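Local coordinates for protein CrmK (Actinoalloteichus sp. WH1-2216-6, PDB 5I1V) that binds FAD covalently and probably acts as an oxidase that recycles shunt products in caerulomycin biosynthesis, at residues Phe123-Gly128 with Leu325-Asp330; Asp346-His351 with Val441-Tyr446; Arg477-Lys482 with Phe495-Arg500. All coordinates share one frame; numbering follows the deposited sequence.

Contact 1: Phe123-Gly128 with Leu325-Asp330; sequences FCMGVG and LLAIPD. With FAD (flavin-adenine dinucleotide), chain E.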
loop_
_atom_site.group_PDB
_atom_site.type_symbol
_atom_site.label_atom_id
_atom_site.label_comp_id
_atom_site.label_asym_id
_atom_site.label_seq_id
_atom_site.Cartn_x
_atom_site.Cartn_y
_atom_site.Cartn_z
ATOM N N PHE A 123 1.731 8.398 -9.464
ATOM C CA PHE A 123 1.830 6.983 -9.268
ATOM C C PHE A 123 2.354 6.594 -7.881
ATOM O O PHE A 123 2.876 5.491 -7.726
ATOM C CB PHE A 123 2.678 6.327 -10.396
ATOM C CG PHE A 123 4.107 6.847 -10.531
ATOM C CD1 PHE A 123 5.132 6.367 -9.720
ATOM C CD2 PHE A 123 4.441 7.766 -11.528
ATOM C CE1 PHE A 123 6.439 6.823 -9.873
ATOM C CE2 PHE A 123 5.748 8.233 -11.676
ATOM C CZ PHE A 123 6.747 7.758 -10.848
ATOM N N CYS A 124 2.240 7.446 -6.859
ATOM C CA CYS A 124 2.651 6.961 -5.546
ATOM C C CYS A 124 1.494 6.921 -4.533
ATOM O O CYS A 124 0.764 7.893 -4.374
ATOM C CB CYS A 124 3.853 7.725 -5.025
ATOM S SG CYS A 124 5.356 7.741 -6.088
ATOM N N MET A 125 1.374 5.782 -3.847
ATOM C CA MET A 125 0.154 5.391 -3.151
ATOM C C MET A 125 -0.210 6.253 -1.980
ATOM O O MET A 125 -1.395 6.565 -1.790
ATOM C CB MET A 125 0.282 3.951 -2.652
ATOM C CG MET A 125 0.140 2.944 -3.777
ATOM S SD MET A 125 -1.481 3.051 -4.588
ATOM C CE MET A 125 -2.489 2.530 -3.171
ATOM N N GLY A 126 0.811 6.658 -1.216
ATOM C CA GLY A 126 0.603 7.389 0.006
ATOM C C GLY A 126 0.638 8.916 -0.103
ATOM O O GLY A 126 0.572 9.591 0.911
ATOM N N VAL A 127 0.748 9.454 -1.311
ATOM C CA VAL A 127 0.875 10.890 -1.518
ATOM C C VAL A 127 -0.482 11.521 -1.133
ATOM O O VAL A 127 -1.504 11.033 -1.547
ATOM C CB VAL A 127 1.244 11.130 -2.955
ATOM C CG1 VAL A 127 1.063 12.556 -3.355
ATOM C CG2 VAL A 127 2.681 10.687 -3.180
ATOM N N GLY A 128 -0.465 12.591 -0.357
ATOM C CA GLY A 128 -1.701 13.294 0.067
ATOM C C GLY A 128 -2.151 14.306 -0.964
ATOM O O GLY A 128 -1.328 15.006 -1.615
ATOM N N LEU A 325 0.242 -1.722 -10.527
ATOM C CA LEU A 325 1.472 -2.523 -10.784
ATOM C C LEU A 325 2.699 -1.617 -10.745
ATOM O O LEU A 325 3.742 -1.990 -10.194
ATOM C CB LEU A 325 1.387 -3.227 -12.142
ATOM C CG LEU A 325 2.585 -4.084 -12.593
ATOM C CD1 LEU A 325 2.782 -5.318 -11.728
ATOM C CD2 LEU A 325 2.357 -4.509 -14.033
ATOM N N LEU A 326 2.553 -0.423 -11.304
ATOM C CA LEU A 326 3.622 0.573 -11.366
ATOM C C LEU A 326 3.718 1.504 -10.151
ATOM O O LEU A 326 4.733 2.167 -9.968
ATOM C CB LEU A 326 3.455 1.374 -12.662
ATOM C CG LEU A 326 4.095 2.751 -12.903
ATOM C CD1 LEU A 326 4.034 3.047 -14.385
ATOM C CD2 LEU A 326 3.369 3.887 -12.222
ATOM N N ALA A 327 2.688 1.540 -9.311
ATOM C CA ALA A 327 2.655 2.407 -8.145
ATOM C C ALA A 327 3.727 2.043 -7.141
ATOM O O ALA A 327 4.110 0.877 -7.030
ATOM C CB ALA A 327 1.321 2.338 -7.457
ATOM N N ILE A 328 4.162 3.050 -6.387
ATOM C CA ILE A 328 5.100 2.862 -5.295
ATOM C C ILE A 328 4.350 2.622 -3.974
ATOM O O ILE A 328 3.470 3.422 -3.547
ATOM C CB ILE A 328 6.134 4.026 -5.211
ATOM C CG1 ILE A 328 7.202 3.831 -6.294
ATOM C CG2 ILE A 328 6.840 4.067 -3.857
ATOM C CD1 ILE A 328 6.850 4.512 -7.579
ATOM N N PRO A 329 4.664 1.506 -3.331
ATOM C CA PRO A 329 4.003 1.137 -2.087
ATOM C C PRO A 329 4.256 2.123 -0.975
ATOM O O PRO A 329 5.351 2.692 -0.865
ATOM C CB PRO A 329 4.647 -0.199 -1.699
ATOM C CG PRO A 329 5.440 -0.659 -2.867
ATOM C CD PRO A 329 5.644 0.488 -3.799
ATOM N N ASP A 330 3.261 2.239 -0.120
ATOM C CA ASP A 330 3.306 3.066 1.082
ATOM C C ASP A 330 3.774 2.264 2.318
ATOM O O ASP A 330 3.863 2.812 3.403
ATOM C CB ASP A 330 1.912 3.681 1.333
ATOM C CG ASP A 330 0.798 2.623 1.424
ATOM O OD1 ASP A 330 0.870 1.571 0.727
ATOM O OD2 ASP A 330 -0.166 2.861 2.181
HETATM P PA FAD E . 3.196 16.739 2.845
HETATM O O1A FAD E . 4.609 16.389 3.241
HETATM O O2A FAD E . 2.141 16.461 3.876
HETATM O O5B FAD E . 3.120 18.237 2.382
HETATM C C5B FAD E . 3.847 18.740 1.266
HETATM C C4B FAD E . 3.893 20.273 1.350
HETATM O O4B FAD E . 2.546 20.738 1.134
HETATM C C3B FAD E . 4.303 20.898 2.666
HETATM O O3B FAD E . 4.821 22.189 2.403
HETATM C C2B FAD E . 3.002 21.045 3.404
HETATM O O2B FAD E . 2.983 21.890 4.559
HETATM C C1B FAD E . 2.045 21.413 2.264
HETATM N N9A FAD E . 0.674 20.898 2.502
HETATM C C8A FAD E . 0.263 19.627 2.799
HETATM N N7A FAD E . -1.086 19.618 3.054
HETATM C C5A FAD E . -1.486 20.864 2.907
HETATM C C6A FAD E . -2.782 21.487 3.010
HETATM N N6A FAD E . -3.805 20.701 3.284
HETATM N N1A FAD E . -2.842 22.808 2.808
HETATM C C2A FAD E . -1.751 23.561 2.555
HETATM N N3A FAD E . -0.509 23.041 2.383
HETATM C C4A FAD E . -0.369 21.711 2.617
HETATM N N1 FAD E . 4.118 14.045 -7.550
HETATM C C2 FAD E . 3.586 13.942 -8.790
HETATM O O2 FAD E . 3.149 14.948 -9.362
HETATM N N3 FAD E . 3.500 12.772 -9.458
HETATM C C4 FAD E . 3.958 11.616 -8.993
HETATM O O4 FAD E . 3.817 10.556 -9.638
HETATM C C4X FAD E . 4.539 11.615 -7.658
HETATM N N5 FAD E . 5.027 10.468 -7.113
HETATM C C5X FAD E . 5.458 10.491 -5.842
HETATM C C6 FAD E . 5.810 9.300 -5.208
HETATM C C7 FAD E . 6.279 9.247 -3.896
HETATM C C7M FAD E . 6.638 7.895 -3.267
HETATM C C8 FAD E . 6.387 10.534 -3.177
HETATM C C8M FAD E . 6.905 10.594 -1.766
HETATM C C9 FAD E . 6.048 11.747 -3.789
HETATM C C9A FAD E . 5.580 11.772 -5.101
HETATM N N10 FAD E . 5.213 12.965 -5.734
HETATM C C10 FAD E . 4.647 12.917 -6.994
HETATM C "C1'" FAD E . 5.535 14.272 -5.161
HETATM C "C2'" FAD E . 4.383 14.800 -4.370
HETATM O "O2'" FAD E . 3.442 15.362 -5.264
HETATM C "C3'" FAD E . 4.803 15.791 -3.336
HETATM O "O3'" FAD E . 5.760 15.154 -2.445
HETATM C "C4'" FAD E . 3.588 16.354 -2.567
HETATM O "O4'" FAD E . 3.937 17.663 -2.116
HETATM C "C5'" FAD E . 3.221 15.451 -1.407
HETATM O "O5'" FAD E . 2.042 15.971 -0.793
HETATM P P FAD E . 1.711 15.397 0.648
HETATM O O1P FAD E . 1.764 13.914 0.641
HETATM O O2P FAD E . 0.477 16.061 1.175
HETATM O O3P FAD E . 2.988 15.926 1.495
HETATM O O HOH W 1 3.487 5.810 -1.747
#
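Phe123 holds CG in the crowded position between its backbone N and carbonyl carbon (chi1 59°), Cys124 sets SG beside its own N and anti to the carbonyl carbon (chi1 -57°), and Ile328 places CG1 likewise (chi1 -78°). These turns bring the phenyl ring, the thioether and the isoleucine tip together beside the flavin. Ile328 CD1 lies in the plane of the Phe123 ring, meeting its edge at CE1 (3.3 Å), while Leu326 CD2 approaches the same ring obliquely. One ring face carries FAD O4, offset toward the rim, and that oxygen accepts a hydrogen bond from Phe123 N at 3.0 Å. The two chains run nearly parallel as a single beta bridge pairing Cys124 with Ile328. Ile328 N donates to Phe123 O at 3.1 Å, nearly along the C=O axis, and Met125 N donates to Ile328 O at 3.2 Å, in the carbonyl plane. Cys124 SG is covalently bonded to FAD C6 (1.8 Å), the second tether beside His64 that marks the bicovalent flavoenzymes of the berberine bridge enzyme type. A type I turn from Cys124 to Val127 leads to Gly128, whose N donates to FAD O1P at 2.8 Å, at the N-cap of the next helix. Water 1 accepts from Gly126 N and donates to Ile328 O, giving that carbonyl a second partner. Asp330, whose CB faces Gly126, directs OD2 into a salt bridge with Arg109 of the second subunit.

Contact 2: Asp346-His351 with Val441-Tyr446; sequences DLRGPH and VNTGAY. With FAD (flavin-adenine dinucleotide), chain E.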
loop_
_atom_site.group_PDB
_atom_site.type_symbol
_atom_site.label_atom_id
_atom_site.label_comp_id
_atom_site.label_asym_id
_atom_site.label_seq_id
_atom_site.Cartn_x
_atom_site.Cartn_y
_atom_site.Cartn_z
ATOM N N ASP A 346 13.445 19.297 -15.793
ATOM C CA ASP A 346 12.561 19.044 -16.929
ATOM C C ASP A 346 13.135 19.576 -18.212
ATOM O O ASP A 346 13.806 20.586 -18.194
ATOM C CB ASP A 346 11.193 19.677 -16.643
ATOM C CG ASP A 346 10.560 19.087 -15.402
ATOM O OD1 ASP A 346 11.111 18.037 -14.901
ATOM O OD2 ASP A 346 9.548 19.670 -14.931
ATOM N N LEU A 347 12.839 18.879 -19.311
ATOM C CA LEU A 347 13.547 19.028 -20.601
ATOM C C LEU A 347 12.547 19.282 -21.709
ATOM O O LEU A 347 11.423 18.748 -21.681
ATOM C CB LEU A 347 14.285 17.740 -20.978
ATOM C CG LEU A 347 15.473 17.297 -20.127
ATOM C CD1 LEU A 347 15.819 15.850 -20.433
ATOM C CD2 LEU A 347 16.680 18.198 -20.369
ATOM N N ARG A 348 12.957 20.063 -22.694
ATOM C CA ARG A 348 12.164 20.201 -23.937
ATOM C C ARG A 348 13.074 19.909 -25.134
ATOM O O ARG A 348 12.670 20.061 -26.278
ATOM C CB ARG A 348 11.532 21.591 -24.055
ATOM C CG ARG A 348 12.556 22.718 -23.962
ATOM C CD ARG A 348 11.937 24.090 -23.738
ATOM N NE ARG A 348 11.324 24.570 -24.959
ATOM C CZ ARG A 348 10.020 24.531 -25.248
ATOM N NH1 ARG A 348 9.109 24.054 -24.390
ATOM N NH2 ARG A 348 9.615 24.999 -26.427
ATOM N N GLY A 349 14.284 19.454 -24.837
ATOM C CA GLY A 349 15.263 19.038 -25.834
ATOM C C GLY A 349 16.075 17.935 -25.191
ATOM O O GLY A 349 15.883 17.627 -23.984
ATOM N N PRO A 350 16.962 17.294 -25.975
ATOM C CA PRO A 350 17.642 16.143 -25.433
ATOM C C PRO A 350 18.842 16.531 -24.631
ATOM O O PRO A 350 19.404 17.619 -24.831
ATOM C CB PRO A 350 18.109 15.381 -26.685
ATOM C CG PRO A 350 18.301 16.446 -27.718
ATOM C CD PRO A 350 17.308 17.539 -27.396
ATOM N N HIS A 351 19.246 15.636 -23.746
ATOM C CA HIS A 351 20.584 15.686 -23.187
ATOM C C HIS A 351 21.599 15.415 -24.276
ATOM O O HIS A 351 21.365 14.590 -25.154
ATOM C CB HIS A 351 20.774 14.672 -22.091
ATOM C CG HIS A 351 20.171 15.087 -20.795
ATOM N ND1 HIS A 351 19.752 14.179 -19.852
ATOM C CD2 HIS A 351 19.910 16.312 -20.287
ATOM C CE1 HIS A 351 19.281 14.828 -18.804
ATOM N NE2 HIS A 351 19.362 16.124 -19.039
ATOM N N VAL A 441 16.665 24.048 -23.795
ATOM C CA VAL A 441 16.614 22.628 -23.519
ATOM C C VAL A 441 16.004 22.353 -22.144
ATOM O O VAL A 441 15.202 21.442 -22.024
ATOM C CB VAL A 441 17.999 21.970 -23.580
ATOM C CG1 VAL A 441 17.922 20.521 -23.114
ATOM C CG2 VAL A 441 18.557 22.033 -25.002
ATOM N N ASN A 442 16.403 23.097 -21.119
ATOM C CA ASN A 442 15.813 22.919 -19.793
ATOM C C ASN A 442 14.564 23.788 -19.645
ATOM O O ASN A 442 14.526 24.875 -20.168
ATOM C CB ASN A 442 16.800 23.312 -18.709
ATOM C CG ASN A 442 18.141 22.660 -18.883
ATOM O OD1 ASN A 442 18.275 21.450 -18.736
ATOM N ND2 ASN A 442 19.153 23.465 -19.179
ATOM N N THR A 443 13.538 23.307 -18.951
ATOM C CA THR A 443 12.380 24.146 -18.648
ATOM C C THR A 443 12.316 24.525 -17.161
ATOM O O THR A 443 11.461 25.315 -16.742
ATOM C CB THR A 443 11.081 23.421 -19.000
ATOM O OG1 THR A 443 11.024 22.187 -18.276
ATOM C CG2 THR A 443 11.028 23.130 -20.486
ATOM N N GLY A 444 13.214 23.968 -16.358
ATOM C CA GLY A 444 13.226 24.205 -14.930
ATOM C C GLY A 444 13.020 22.921 -14.121
ATOM O O GLY A 444 13.474 21.846 -14.503
ATOM N N ALA A 445 12.355 23.050 -12.984
ATOM C CA ALA A 445 12.135 21.922 -12.082
ATOM C C ALA A 445 10.758 21.981 -11.467
ATOM O O ALA A 445 10.094 23.004 -11.542
ATOM C CB ALA A 445 13.178 21.929 -10.993
ATOM N N TYR A 446 10.375 20.881 -10.817
ATOM C CA TYR A 446 9.028 20.716 -10.279
ATOM C C TYR A 446 8.959 20.964 -8.799
ATOM O O TYR A 446 9.644 20.345 -8.018
ATOM C CB TYR A 446 8.588 19.292 -10.627
ATOM C CG TYR A 446 7.185 18.879 -10.238
ATOM C CD1 TYR A 446 6.097 19.728 -10.388
ATOM C CD2 TYR A 446 6.952 17.594 -9.787
ATOM C CE1 TYR A 446 4.813 19.304 -10.046
ATOM C CE2 TYR A 446 5.682 17.149 -9.468
ATOM C CZ TYR A 446 4.624 18.012 -9.576
ATOM O OH TYR A 446 3.388 17.560 -9.246
HETATM P PA FAD E . 3.196 16.739 2.845
HETATM O O1A FAD E . 4.609 16.389 3.241
HETATM O O2A FAD E . 2.141 16.461 3.876
HETATM O O5B FAD E . 3.120 18.237 2.382
HETATM C C5B FAD E . 3.847 18.740 1.266
HETATM C C4B FAD E . 3.893 20.273 1.350
HETATM O O4B FAD E . 2.546 20.738 1.134
HETATM C C3B FAD E . 4.303 20.898 2.666
HETATM O O3B FAD E . 4.821 22.189 2.403
HETATM C C2B FAD E . 3.002 21.045 3.404
HETATM O O2B FAD E . 2.983 21.890 4.559
HETATM C C1B FAD E . 2.045 21.413 2.264
HETATM N N9A FAD E . 0.674 20.898 2.502
HETATM C C8A FAD E . 0.263 19.627 2.799
HETATM N N7A FAD E . -1.086 19.618 3.054
HETATM C C5A FAD E . -1.486 20.864 2.907
HETATM C C6A FAD E . -2.782 21.487 3.010
HETATM N N6A FAD E . -3.805 20.701 3.284
HETATM N N1A FAD E . -2.842 22.808 2.808
HETATM C C2A FAD E . -1.751 23.561 2.555
HETATM N N3A FAD E . -0.509 23.041 2.383
HETATM C C4A FAD E . -0.369 21.711 2.617
HETATM N N1 FAD E . 4.118 14.045 -7.550
HETATM C C2 FAD E . 3.586 13.942 -8.790
HETATM O O2 FAD E . 3.149 14.948 -9.362
HETATM N N3 FAD E . 3.500 12.772 -9.458
HETATM C C4 FAD E . 3.958 11.616 -8.993
HETATM O O4 FAD E . 3.817 10.556 -9.638
HETATM C C4X FAD E . 4.539 11.615 -7.658
HETATM N N5 FAD E . 5.027 10.468 -7.113
HETATM C C5X FAD E . 5.458 10.491 -5.842
HETATM C C6 FAD E . 5.810 9.300 -5.208
HETATM C C7 FAD E . 6.279 9.247 -3.896
HETATM C C7M FAD E . 6.638 7.895 -3.267
HETATM C C8 FAD E . 6.387 10.534 -3.177
HETATM C C8M FAD E . 6.905 10.594 -1.766
HETATM C C9 FAD E . 6.048 11.747 -3.789
HETATM C C9A FAD E . 5.580 11.772 -5.101
HETATM N N10 FAD E . 5.213 12.965 -5.734
HETATM C C10 FAD E . 4.647 12.917 -6.994
HETATM C "C1'" FAD E . 5.535 14.272 -5.161
HETATM C "C2'" FAD E . 4.383 14.800 -4.370
HETATM O "O2'" FAD E . 3.442 15.362 -5.264
HETATM C "C3'" FAD E . 4.803 15.791 -3.336
HETATM O "O3'" FAD E . 5.760 15.154 -2.445
HETATM C "C4'" FAD E . 3.588 16.354 -2.567
HETATM O "O4'" FAD E . 3.937 17.663 -2.116
HETATM C "C5'" FAD E . 3.221 15.451 -1.407
HETATM O "O5'" FAD E . 2.042 15.971 -0.793
HETATM P P FAD E . 1.711 15.397 0.648
HETATM O O1P FAD E . 1.764 13.914 0.641
HETATM O O2P FAD E . 0.477 16.061 1.175
HETATM O O3P FAD E . 2.988 15.926 1.495
HETATM O O HOH W 2 16.465 20.166 -17.546
HETATM O O HOH W 3 9.275 22.561 -16.202
#
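Val441 opens the pairing: its O receives Arg348 N at 2.7 Å, in the carbonyl plane. Its CG1, anti to the backbone N (chi1 173°), meets Leu347 CD2 at 3.8 Å, the two side chains lying alongside each other. Asn442 forms a non-hydrogen-bonded antiparallel pair with Leu347, and its OD1 takes a bond from water 2, which also donates to Asp346 O. At Thr443 the backbone N reaches Asp346 O in a nearly straight bond of 2.8 Å, although the donor sits above the carbonyl plane. Its side chain splits: OG1 (chi1 58°) lies beside Asp346 CB and pairs with water 3, which donates to Asp346 OD2, whereas CG2 rests on Arg348 CD at 3.5 Å. Gly444 O accepts Asp346 N at 2.9 Å. Residues 442-444 thus add a short, weakly bonded edge strand beside strand 339-347 of the large antiparallel sheet. Beyond Ala445, Tyr446 swings CG anti to its backbone N (chi1 -177°) and extends its ring away from the pairing, so that OH donates to FAD O2 at 2.6 Å. Asn448 also bonds this hydroxyl, and Lys401, which forms a salt bridge with Asp346 OD2, makes a cation-pi contact with the ring. The positive charge beside the ring may make the phenol a stronger donor, which would tend to stabilise negative charge at the flavin O2 and N1 locus.

Contact 3: Arg477-Lys482 with Phe495-Arg500; sequences RLQEIK and FSIRPR
Gln479 faces the C-terminal tail from the side of helix 475-485, and its side chain can be followed outward across residues 497-500. CB, directed at the tail, lies 3.6 Å from Arg498 O. CG stands beside the backbone N (chi1 -70°) and touches both Arg498 O and Ile497 CG2, the methyl at 3.7 Å. From there the chain is extended (chi2 -172°), carrying CD past the same carbonyl oxygen. At the tip NE2 donates to Arg498 O at 3.0 Å; the acceptor lies close to the amide plane of Gln479, but the nitrogen stands above the plane of the carbonyl, an approach off the lone pairs. NE2 also gives a weak bond to water 4, which donates to the terminal carboxylate at Arg500 O. The final residues of the chain, in the C-terminal part that resembles berberine bridge enzyme, run as an irregular tail across one side of this helix. On the helix-facing side of the tail, Ile497 carries CG2 anti to its backbone N and presses that methyl onto Gln479 CA at 3.5 Å, with Leu478 CB and Lys482 CB close by; Tyr471 packs on Ile497 as well. Lys482 bends at chi2 (76°) and runs its methylenes along Ile497 O, with CE at 3.6 Å. Its buried ammonium is held by water 5, by the backbone carbonyls of Asn193 and Phe491, and by a salt bridge to Asp486. Farther out, Arg500 lies side by side with Glu480, whose OE1 instead forms a salt bridge with Arg477 NH1, its hydrogen bond weak.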
loop_
_atom_site.group_PDB
_atom_site.type_symbol
_atom_site.label_atom_id
_atom_site.label_comp_id
_atom_site.label_asym_id
_atom_site.label_seq_id
_atom_site.Cartn_x
_atom_site.Cartn_y
_atom_site.Cartn_z
ATOM N N ARG A 477 3.273 37.044 -9.861
ATOM C CA ARG A 477 1.837 37.003 -9.676
ATOM C C ARG A 477 1.487 36.201 -8.401
ATOM O O ARG A 477 0.620 36.616 -7.616
ATOM C CB ARG A 477 1.141 36.380 -10.892
ATOM C CG ARG A 477 -0.361 36.201 -10.746
ATOM C CD ARG A 477 -1.116 37.464 -10.435
ATOM N NE ARG A 477 -2.529 37.204 -10.610
ATOM C CZ ARG A 477 -3.517 37.723 -9.902
ATOM N NH1 ARG A 477 -3.303 38.578 -8.956
ATOM N NH2 ARG A 477 -4.755 37.367 -10.167
ATOM N N LEU A 478 2.180 35.095 -8.196
ATOM C CA LEU A 478 1.998 34.324 -6.959
ATOM C C LEU A 478 2.370 35.158 -5.708
ATOM O O LEU A 478 1.692 35.086 -4.694
ATOM C CB LEU A 478 2.808 33.039 -6.974
ATOM C CG LEU A 478 2.324 31.996 -7.967
ATOM C CD1 LEU A 478 3.413 30.946 -8.124
ATOM C CD2 LEU A 478 1.019 31.352 -7.490
ATOM N N GLN A 479 3.429 35.955 -5.792
ATOM C CA GLN A 479 3.803 36.853 -4.665
ATOM C C GLN A 479 2.681 37.858 -4.405
ATOM O O GLN A 479 2.368 38.171 -3.284
ATOM C CB GLN A 479 5.082 37.568 -4.968
ATOM C CG GLN A 479 6.340 36.726 -4.984
ATOM C CD GLN A 479 7.545 37.611 -5.116
ATOM O OE1 GLN A 479 7.826 38.095 -6.192
ATOM N NE2 GLN A 479 8.247 37.836 -4.021
ATOM N N GLU A 480 2.050 38.360 -5.454
ATOM C CA GLU A 480 0.918 39.271 -5.288
ATOM C C GLU A 480 -0.285 38.585 -4.629
ATOM O O GLU A 480 -1.005 39.143 -3.810
ATOM C CB GLU A 480 0.531 39.855 -6.667
ATOM C CG GLU A 480 -0.839 40.491 -6.741
ATOM C CD GLU A 480 -1.230 40.883 -8.178
ATOM O OE1 GLU A 480 -0.720 40.281 -9.150
ATOM O OE2 GLU A 480 -2.072 41.785 -8.344
ATOM N N ILE A 481 -0.559 37.358 -5.022
ATOM C CA ILE A 481 -1.679 36.660 -4.428
ATOM C C ILE A 481 -1.325 36.347 -2.942
ATOM O O ILE A 481 -2.156 36.466 -2.054
ATOM C CB ILE A 481 -2.010 35.404 -5.256
ATOM C CG1 ILE A 481 -2.450 35.840 -6.636
ATOM C CG2 ILE A 481 -3.076 34.557 -4.579
ATOM C CD1 ILE A 481 -2.545 34.729 -7.674
ATOM N N LYS A 482 -0.098 35.941 -2.702
ATOM C CA LYS A 482 0.395 35.667 -1.366
ATOM C C LYS A 482 0.168 36.852 -0.445
ATOM O O LYS A 482 -0.332 36.740 0.674
ATOM C CB LYS A 482 1.883 35.306 -1.444
ATOM C CG LYS A 482 2.634 35.312 -0.104
ATOM C CD LYS A 482 2.289 34.065 0.711
ATOM C CE LYS A 482 2.929 34.116 2.088
ATOM N NZ LYS A 482 2.744 32.821 2.778
ATOM N N PHE A 495 11.071 27.248 0.810
ATOM C CA PHE A 495 10.669 27.608 -0.540
ATOM C C PHE A 495 9.268 28.181 -0.617
ATOM O O PHE A 495 8.634 28.073 -1.639
ATOM C CB PHE A 495 10.774 26.407 -1.459
ATOM C CG PHE A 495 12.177 26.094 -1.945
ATOM C CD1 PHE A 495 13.234 26.983 -1.797
ATOM C CD2 PHE A 495 12.410 24.926 -2.651
ATOM C CE1 PHE A 495 14.489 26.686 -2.313
ATOM C CE2 PHE A 495 13.681 24.629 -3.164
ATOM C CZ PHE A 495 14.701 25.508 -2.996
ATOM N N SER A 496 8.801 28.844 0.420
ATOM C CA SER A 496 7.491 29.454 0.349
ATOM C C SER A 496 7.527 30.724 -0.485
ATOM O O SER A 496 8.566 31.366 -0.584
ATOM C CB SER A 496 6.896 29.697 1.719
ATOM O OG SER A 496 7.636 30.599 2.513
ATOM N N ILE A 497 6.400 31.040 -1.102
ATOM C CA ILE A 497 6.290 32.279 -1.899
ATOM C C ILE A 497 6.583 33.445 -0.960
ATOM O O ILE A 497 5.860 33.647 0.011
ATOM C CB ILE A 497 4.883 32.472 -2.526
ATOM C CG1 ILE A 497 4.410 31.242 -3.345
ATOM C CG2 ILE A 497 4.817 33.723 -3.348
ATOM C CD1 ILE A 497 5.369 30.836 -4.386
ATOM N N ARG A 498 7.600 34.241 -1.255
ATOM C CA ARG A 498 7.929 35.384 -0.369
ATOM C C ARG A 498 6.977 36.554 -0.601
ATOM O O ARG A 498 6.575 36.824 -1.728
ATOM C CB ARG A 498 9.358 35.891 -0.583
ATOM C CG ARG A 498 10.465 34.853 -0.421
ATOM C CD ARG A 498 10.341 34.095 0.873
ATOM N NE ARG A 498 11.581 33.416 1.260
ATOM C CZ ARG A 498 11.807 32.106 1.200
ATOM N NH1 ARG A 498 10.898 31.262 0.722
ATOM N NH2 ARG A 498 12.970 31.639 1.629
ATOM N N PRO A 499 6.638 37.280 0.448
ATOM C CA PRO A 499 5.668 38.336 0.156
ATOM C C PRO A 499 6.323 39.435 -0.728
ATOM O O PRO A 499 7.522 39.711 -0.590
ATOM C CB PRO A 499 5.296 38.876 1.542
ATOM C CG PRO A 499 5.792 37.825 2.514
ATOM C CD PRO A 499 7.027 37.277 1.860
ATOM N N ARG A 500 5.525 39.975 -1.653
ATOM C CA ARG A 500 5.931 41.081 -2.555
ATOM C C ARG A 500 7.000 42.017 -1.972
ATOM O O ARG A 500 8.192 42.004 -2.321
ATOM C CB ARG A 500 4.696 41.921 -2.901
ATOM C CG ARG A 500 4.004 41.558 -4.200
ATOM C CD ARG A 500 2.972 42.622 -4.574
ATOM N NE ARG A 500 2.351 43.166 -3.361
ATOM C CZ ARG A 500 1.109 43.646 -3.284
ATOM N NH1 ARG A 500 0.315 43.697 -4.358
ATOM N NH2 ARG A 500 0.657 44.096 -2.106
ATOM O OXT ARG A 500 6.676 42.828 -1.104
HETATM O O HOH W 4 9.886 40.007 -2.291
HETATM O O HOH W 5 4.099 31.570 0.855
#

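In the fold
Contacts 1, 2 and 3 follow one another along the chain, each closing before the next opens. Contacts 1 and 2 have centres about 25 Å apart, on opposite sides of the chain's centre, yet both touch FAD. Helix 319-326 of contact 1 is succeeded by strand 339-347 of contact 2, so one continuous part of the chain serves both. Residues 123-128 belong to the FAD-binding region, whereas contact 2 lies at one border of the large antiparallel sheet; the flavin is therefore held from both parts. Contact 3, about 24 Å from contact 2 and about 31 Å from contact 1 between centres, packs the C-terminal tail on helix 475-485, with the side chain of Lys482 about 10 Å from FAD.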